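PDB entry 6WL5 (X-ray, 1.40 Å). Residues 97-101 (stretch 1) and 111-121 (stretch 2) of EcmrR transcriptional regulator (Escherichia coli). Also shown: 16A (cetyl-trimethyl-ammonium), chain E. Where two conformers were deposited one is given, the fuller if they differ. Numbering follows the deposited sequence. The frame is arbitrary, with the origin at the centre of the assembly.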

# COMPACT_ATOMS: atom_id res chain seq x y z
N ALA A 97 -1.50 0.14 -13.29
CA ALA A 97 -0.39 0.65 -12.49
C ALA A 97 0.94 0.32 -13.13
O ALA A 97 1.13 -0.80 -13.65
CB ALA A 97 -0.41 0.06 -11.07
N VAL A 98 1.88 1.25 -13.01
CA VAL A 98 3.29 0.93 -13.17
C VAL A 98 3.86 0.65 -11.79
O VAL A 98 3.58 1.37 -10.81
CB VAL A 98 4.04 2.01 -13.94
CG1 VAL A 98 4.05 3.38 -13.24
CG2 VAL A 98 5.45 1.55 -14.30
N THR A 99 4.59 -0.46 -11.68
CA THR A 99 5.05 -0.98 -10.40
C THR A 99 6.55 -1.28 -10.41
O THR A 99 7.13 -1.60 -11.45
CB THR A 99 4.27 -2.27 -10.04
OG1 THR A 99 4.66 -3.36 -10.90
CG2 THR A 99 2.77 -2.07 -10.15
N VAL A 100 7.16 -1.22 -9.22
CA VAL A 100 8.49 -1.76 -8.99
C VAL A 100 8.48 -2.48 -7.66
O VAL A 100 7.70 -2.16 -6.77
CB VAL A 100 9.62 -0.71 -8.97
CG1 VAL A 100 9.75 -0.06 -10.32
CG2 VAL A 100 9.41 0.33 -7.87
N ILE A 101 9.36 -3.44 -7.54
CA ILE A 101 9.64 -4.08 -6.26
C ILE A 101 10.81 -3.39 -5.57
O ILE A 101 11.91 -3.29 -6.13
CB ILE A 101 9.93 -5.58 -6.45
CG1 ILE A 101 8.69 -6.30 -6.98
CG2 ILE A 101 10.46 -6.22 -5.15
CD1 ILE A 101 7.62 -6.58 -5.93
N ASN A 111 13.50 5.76 -2.68
CA ASN A 111 14.20 5.56 -3.95
C ASN A 111 13.29 4.92 -5.02
O ASN A 111 13.42 5.21 -6.22
CB ASN A 111 15.43 4.69 -3.74
CG ASN A 111 16.47 5.35 -2.90
OD1 ASN A 111 16.48 6.55 -2.72
ND2 ASN A 111 17.42 4.57 -2.44
N ALA A 112 12.37 4.07 -4.59
CA ALA A 112 11.39 3.49 -5.49
C ALA A 112 10.39 4.52 -6.00
O ALA A 112 9.96 4.47 -7.16
CB ALA A 112 10.66 2.37 -4.77
N TYR A 113 9.96 5.43 -5.14
CA TYR A 113 9.07 6.51 -5.56
C TYR A 113 9.78 7.44 -6.53
O TYR A 113 9.19 7.87 -7.52
CB TYR A 113 8.55 7.27 -4.32
CG TYR A 113 7.57 6.46 -3.48
CD1 TYR A 113 8.02 5.53 -2.56
CD2 TYR A 113 6.21 6.59 -3.66
CE1 TYR A 113 7.11 4.78 -1.81
CE2 TYR A 113 5.30 5.84 -2.93
CZ TYR A 113 5.75 4.91 -2.03
OH TYR A 113 4.85 4.17 -1.31
N ILE A 114 11.03 7.79 -6.24
CA ILE A 114 11.84 8.59 -7.16
C ILE A 114 11.87 7.92 -8.52
O ILE A 114 11.61 8.54 -9.56
CB ILE A 114 13.25 8.77 -6.57
CG1 ILE A 114 13.24 9.72 -5.37
CG2 ILE A 114 14.20 9.29 -7.65
CD1 ILE A 114 14.57 9.74 -4.64
N TYR A 115 12.19 6.64 -8.52
CA TYR A 115 12.29 5.89 -9.75
C TYR A 115 11.00 5.88 -10.54
O TYR A 115 11.01 6.09 -11.73
CB TYR A 115 12.69 4.44 -9.45
CG TYR A 115 13.08 3.66 -10.67
CD1 TYR A 115 12.16 2.91 -11.37
CD2 TYR A 115 14.37 3.66 -11.08
CE1 TYR A 115 12.55 2.20 -12.49
CE2 TYR A 115 14.77 2.96 -12.17
CZ TYR A 115 13.86 2.24 -12.86
OH TYR A 115 14.35 1.54 -13.93
N LEU A 116 9.88 5.65 -9.87
CA LEU A 116 8.60 5.58 -10.58
C LEU A 116 8.16 6.95 -11.08
O LEU A 116 7.61 7.06 -12.17
CB LEU A 116 7.52 4.93 -9.72
CG LEU A 116 7.58 3.41 -9.63
CD1 LEU A 116 6.53 2.95 -8.65
CD2 LEU A 116 7.36 2.79 -11.01
N MET A 117 8.39 8.01 -10.27
CA MET A 117 8.09 9.38 -10.73
C MET A 117 8.84 9.67 -12.03
O MET A 117 8.25 10.21 -12.98
CB MET A 117 8.44 10.44 -9.66
CG MET A 117 7.42 10.60 -8.48
SD MET A 117 7.66 11.88 -7.17
CE MET A 117 8.78 11.04 -6.04
N GLN A 118 10.12 9.28 -12.11
CA GLN A 118 10.92 9.50 -13.31
C GLN A 118 10.43 8.65 -14.47
O GLN A 118 10.34 9.13 -15.62
CB GLN A 118 12.39 9.22 -13.03
CG GLN A 118 13.36 9.56 -14.12
CD GLN A 118 13.52 11.06 -14.32
OE1 GLN A 118 13.85 11.79 -13.38
NE2 GLN A 118 13.27 11.53 -15.54
N TRP A 119 10.08 7.39 -14.19
CA TRP A 119 9.59 6.51 -15.24
C TRP A 119 8.34 7.07 -15.88
O TRP A 119 8.18 7.05 -17.10
CB TRP A 119 9.31 5.13 -14.64
CG TRP A 119 8.97 4.09 -15.71
CD1 TRP A 119 9.83 3.20 -16.27
CD2 TRP A 119 7.70 3.87 -16.33
NE1 TRP A 119 9.18 2.43 -17.21
CE2 TRP A 119 7.87 2.82 -17.26
CE3 TRP A 119 6.43 4.47 -16.20
CZ2 TRP A 119 6.83 2.36 -18.06
CZ3 TRP A 119 5.40 3.99 -16.96
CH2 TRP A 119 5.61 2.95 -17.90
N VAL A 120 7.42 7.55 -15.06
CA VAL A 120 6.17 8.10 -15.58
C VAL A 120 6.45 9.25 -16.53
O VAL A 120 5.90 9.31 -17.65
CB VAL A 120 5.26 8.49 -14.40
CG1 VAL A 120 4.15 9.32 -14.85
CG2 VAL A 120 4.72 7.23 -13.71
N GLU A 121 7.34 10.16 -16.14
CA GLU A 121 7.70 11.28 -17.02
C GLU A 121 8.36 10.79 -18.31
O GLU A 121 8.03 11.27 -19.42
CB GLU A 121 8.65 12.22 -16.30
CG GLU A 121 8.05 12.93 -15.11
CD GLU A 121 6.90 13.82 -15.51
OE1 GLU A 121 7.03 14.50 -16.56
OE2 GLU A 121 5.88 13.82 -14.77
C1 16A E . 4.09 15.74 -11.93
C2 16A E . 3.82 15.18 -10.54
C3 16A E . 5.05 15.28 -9.64
C4 16A E . 5.07 14.27 -8.49
C5 16A E . 3.70 13.76 -8.03
C6 16A E . 3.83 13.02 -6.70
C7 16A E . 2.54 12.83 -5.93
C8 16A E . 2.88 12.30 -4.55
C9 16A E . 2.09 11.06 -4.24
C10 16A E . 1.67 10.95 -2.77
C11 16A E . 2.79 11.01 -1.74
C12 16A E . 3.72 9.80 -1.77
C13 16A E . 4.44 9.72 -0.42
C14 16A E . 5.11 8.37 -0.27
C15 16A E . 6.02 8.33 0.95
C16 16A E . 6.46 6.91 1.15
N1 16A E . 7.50 6.78 2.19
C17 16A E . 7.14 7.43 3.46
C18 16A E . 7.62 5.32 2.35
C19 16A E . 8.79 7.23 1.67

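This is a purely apolar strand-on-helix contact, in which two valines of a β-strand, V98 and V100, fill one flank of an α-helix without a single hydrogen bond crossing between them. The strand and helix run roughly antiparallel, their directions 144° apart, and their axes approach to 9.1 Å, a spacing that leaves room for one interlocked layer of side chains. The helix satisfies its own backbone, with an unbroken i to i+4 ladder from Y115 N to N111 O (3.0 Å) through E121 N to M117 O (3.3 Å).

Strand alternation sets the first rule. The CA-to-CB bonds of V98 and V100 point toward the helix, while those of T99 and I101 point away, so the strand presents only its valines to the helix; both are buried. The helix answers with its own periodicity: the CA-to-CB bonds of A112, Y115, L116 and W119 point toward the strand, and that of V120 points sideways.

L116 is the shared piece, its CD2 lying 4.0 Å from V98 CG2 and 3.8 Å from V100 CG1. Near V100 the helix offers its smallest side chain; the backbones come close there, V100 CA to A112 CA being 6.9 Å, and V100 CG2 rests 3.9 Å from A112 CB. The other methyl, V100 CG1, also meets Y115 CD1 at 4.0 Å, approaching that ring obliquely.

V98 makes the one CH-π contact across the stretches. V98 CG2 lies over the face of the W119 six-membered ring, 3.6 Å from the centroid and only 11° off the normal, an arrangement that sets a weakly polarised methyl against the π cloud. V98 CG1 turns to V120 CG2, 3.9 Å away.

Elsewhere on the helix, the CA-to-CB bond of Y113 points away from the strand, and its ring lays a face against cetyl-trimethyl-ammonium, with Y113 CE2 3.7 Å from 16A C14.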